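Local coordinates for protein phytase (PDB 3ZHC) that is a phytase, a member of branch 2 of the histidine phosphatase superfamily with an alpha/beta fold and several disulfide bonds, at residues L293-T298 with I312-S317. The protein carries 2 engineered substitutions. Residues are numbered along the deposited sequence; the frame is centred on the assembly and turned at random.
Sequences LDMIDT and IKLPVS
With T298 OG1 beside the backbone N (chi1 -59°), CG2 therefore anti to that N, and CG of L314 anti to its carbonyl carbon, two methyl groups meet between helix and strand: T298 CG2 lies 4.1 Å from L314 CD1, the side chains crossing at about a right angle. The same T298 rotamer turns OG1 back along the helix, where it donates to D294 O at 2.9 Å. That carbonyl is gripped twice, since T298 N also reaches D294 O at 2.9 Å from the opposite face of its plane; the hydroxyl comes in tilted 32° from the plane. OG1 thus bonds within the helix while CG2 touches the leucine. M295, three residues earlier and so nearly one turn back on the helix, holds CG anti to its backbone N (chi1 -175°), and its thioether sulfur SD comes to 4.4 Å from the same L314 CD1, a looser apolar touch. In the alpha/beta fold of the histidine phosphatases, helix 282-301 packs beside the central sheet, and the chain returns through the small antiparallel hairpin of strands 305-307 and 312-314 before entering the central strand 318-323; L314 points from the hairpin's second strand toward the helix, just ahead of the cis peptide bond preceding P315. E307 of the first hairpin strand also touches M295. Elsewhere round the helix, D297 forms a salt bridge with K422 of helix 414-424 and I296 packs on V34 and V36 of strand 28-38.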
ATOM      1  N   LEU B 293      -8.138 -13.153  22.412  1.00 13.75           N
ATOM      2  CA  LEU B 293      -9.262 -13.719  21.629  1.00 14.02           C
ATOM      3  C   LEU B 293     -10.308 -14.406  22.532  1.00 14.51           C
ATOM      4  O   LEU B 293     -11.516 -14.228  22.319  1.00 14.51           O
ATOM      5  CB  LEU B 293      -8.754 -14.682  20.560  1.00 13.93           C
ATOM      6  CG  LEU B 293      -7.988 -13.997  19.406  1.00 13.72           C
ATOM      7  CD1 LEU B 293      -7.247 -15.007  18.576  1.00 13.09           C
ATOM      8  CD2 LEU B 293      -8.938 -13.170  18.554  1.00 13.03           C
ATOM      9  N   ASP B 294      -9.839 -15.168  23.536  1.00 15.06           N
ATOM     10  CA  ASP B 294     -10.744 -15.847  24.517  1.00 15.61           C
ATOM     11  C   ASP B 294     -11.531 -14.848  25.352  1.00 16.04           C
ATOM     12  O   ASP B 294     -12.727 -15.046  25.585  1.00 16.02           O
ATOM     13  CB  ASP B 294      -9.964 -16.789  25.453  1.00 15.60           C
ATOM     14  CG  ASP B 294      -9.450 -18.056  24.748  1.00 15.94           C
ATOM     15  OD1 ASP B 294      -9.846 -18.364  23.579  1.00 15.81           O
ATOM     16  OD2 ASP B 294      -8.636 -18.762  25.385  1.00 16.52           O
ATOM     17  N   MET B 295     -10.847 -13.780  25.802  1.00 16.68           N
ATOM     18  CA  MET B 295     -11.472 -12.663  26.548  1.00 17.16           C
ATOM     19  C   MET B 295     -12.506 -11.956  25.688  1.00 17.32           C
ATOM     20  O   MET B 295     -13.632 -11.750  26.124  1.00 17.38           O
ATOM     21  CB  MET B 295     -10.401 -11.654  27.014  1.00 17.51           C
ATOM     22  CG  MET B 295     -10.909 -10.474  27.920  1.00 18.26           C
ATOM     23  SD  MET B 295     -11.605 -11.013  29.516  1.00 20.78           S
ATOM     24  CE  MET B 295     -10.125 -11.598  30.335  1.00 21.01           C
ATOM     25  N   ILE B 296     -12.115 -11.590  24.458  1.00 17.50           N
ATOM     26  CA  ILE B 296     -13.021 -10.905  23.503  1.00 17.68           C
ATOM     27  C   ILE B 296     -14.273 -11.739  23.247  1.00 17.94           C
ATOM     28  O   ILE B 296     -15.395 -11.206  23.238  1.00 17.80           O
ATOM     29  CB  ILE B 296     -12.319 -10.620  22.150  1.00 17.73           C
ATOM     30  CG1 ILE B 296     -11.235  -9.550  22.294  1.00 17.67           C
ATOM     31  CG2 ILE B 296     -13.330 -10.161  21.082  1.00 17.76           C
ATOM     32  CD1 ILE B 296     -10.175  -9.623  21.206  1.00 17.38           C
ATOM     33  N   ASP B 297     -14.064 -13.053  23.047  1.00 18.22           N
ATOM     34  CA  ASP B 297     -15.136 -13.989  22.745  1.00 18.47           C
ATOM     35  C   ASP B 297     -16.113 -14.110  23.939  1.00 18.84           C
ATOM     36  O   ASP B 297     -17.327 -13.921  23.773  1.00 18.75           O
ATOM     37  CB  ASP B 297     -14.544 -15.356  22.351  1.00 18.39           C
ATOM     38  CG  ASP B 297     -15.559 -16.297  21.768  1.00 18.41           C
ATOM     39  OD1 ASP B 297     -16.599 -15.849  21.226  1.00 18.40           O
ATOM     40  OD2 ASP B 297     -15.313 -17.510  21.846  1.00 19.05           O
ATOM     41  N   THR B 298     -15.565 -14.413  25.125  1.00 19.31           N
ATOM     42  CA  THR B 298     -16.342 -14.476  26.376  1.00 19.75           C
ATOM     43  C   THR B 298     -17.155 -13.188  26.616  1.00 20.18           C
ATOM     44  O   THR B 298     -18.348 -13.254  26.925  1.00 20.11           O
ATOM     45  CB  THR B 298     -15.435 -14.703  27.610  1.00 19.76           C
ATOM     46  OG1 THR B 298     -14.703 -15.927  27.460  1.00 19.59           O
ATOM     47  CG2 THR B 298     -16.259 -14.757  28.897  1.00 19.83           C
ATOM     48  N   ILE B 312     -13.844  -9.128  37.443  1.00 28.40           N
ATOM     49  CA  ILE B 312     -14.765  -8.318  36.652  1.00 27.93           C
ATOM     50  C   ILE B 312     -16.006  -9.147  36.400  1.00 27.57           C
ATOM     51  O   ILE B 312     -15.907 -10.291  35.984  1.00 27.43           O
ATOM     52  CB  ILE B 312     -14.127  -7.854  35.300  1.00 27.87           C
ATOM     53  CG1 ILE B 312     -12.950  -6.904  35.563  1.00 27.86           C
ATOM     54  CG2 ILE B 312     -15.159  -7.176  34.401  1.00 27.63           C
ATOM     55  CD1 ILE B 312     -12.193  -6.502  34.326  1.00 27.74           C
ATOM     56  N   LYS B 313     -17.176  -8.568  36.659  1.00 27.20           N
ATOM     57  CA  LYS B 313     -18.436  -9.246  36.406  1.00 26.99           C
ATOM     58  C   LYS B 313     -18.842  -8.960  34.975  1.00 26.41           C
ATOM     59  O   LYS B 313     -19.349  -7.879  34.676  1.00 26.42           O
ATOM     60  CB  LYS B 313     -19.522  -8.788  37.388  1.00 27.16           C
ATOM     61  CG  LYS B 313     -19.229  -9.153  38.880  1.00 27.94           C
ATOM     62  CD  LYS B 313     -19.305 -10.667  39.143  1.00 28.85           C
ATOM     63  CE  LYS B 313     -19.225 -10.996  40.652  1.00 29.32           C
ATOM     64  NZ  LYS B 313     -19.184 -12.487  40.895  1.00 29.84           N
ATOM     65  N   LEU B 314     -18.597  -9.933  34.085  1.00 25.74           N
ATOM     66  CA  LEU B 314     -19.009  -9.836  32.682  1.00 25.15           C
ATOM     67  C   LEU B 314     -20.455 -10.345  32.607  1.00 24.67           C
ATOM     68  O   LEU B 314     -20.846 -11.176  33.418  1.00 24.77           O
ATOM     69  CB  LEU B 314     -18.079 -10.648  31.766  1.00 25.11           C
ATOM     70  CG  LEU B 314     -16.608 -10.177  31.615  1.00 25.21           C
ATOM     71  CD1 LEU B 314     -15.785 -11.166  30.801  1.00 24.56           C
ATOM     72  CD2 LEU B 314     -16.515  -8.764  30.993  1.00 24.91           C
ATOM     73  N   PRO B 315     -21.262  -9.857  31.640  1.00 23.87           N
ATOM     74  CA  PRO B 315     -20.956  -8.901  30.583  1.00 23.36           C
ATOM     75  C   PRO B 315     -20.938  -7.435  31.051  1.00 22.77           C
ATOM     76  O   PRO B 315     -21.426  -7.103  32.133  1.00 22.71           O
ATOM     77  CB  PRO B 315     -22.106  -9.109  29.601  1.00 23.37           C
ATOM     78  CG  PRO B 315     -23.267  -9.405  30.480  1.00 23.58           C
ATOM     79  CD  PRO B 315     -22.683 -10.251  31.604  1.00 23.88           C
ATOM     80  N   VAL B 316     -20.357  -6.597  30.206  1.00 22.09           N
ATOM     81  CA  VAL B 316     -20.315  -5.152  30.381  1.00 21.57           C
ATOM     82  C   VAL B 316     -20.554  -4.553  29.011  1.00 21.11           C
ATOM     83  O   VAL B 316     -20.327  -5.230  27.998  1.00 21.12           O
ATOM     84  CB  VAL B 316     -18.963  -4.671  30.970  1.00 21.60           C
ATOM     85  CG1 VAL B 316     -18.765  -5.222  32.417  1.00 21.27           C
ATOM     86  CG2 VAL B 316     -17.797  -5.064  30.070  1.00 21.26           C
ATOM     87  N   SER B 317     -21.011  -3.307  28.971  1.00 20.47           N
ATOM     88  CA  SER B 317     -21.281  -2.620  27.691  1.00 20.10           C
ATOM     89  C   SER B 317     -19.999  -2.228  26.967  1.00 19.49           C
ATOM     90  O   SER B 317     -19.957  -2.241  25.741  1.00 19.48           O
ATOM     91  CB  SER B 317     -22.157  -1.364  27.900  1.00 20.19           C
ATOM     92  OG  SER B 317     -23.391  -1.693  28.515  1.00 20.59           O
TER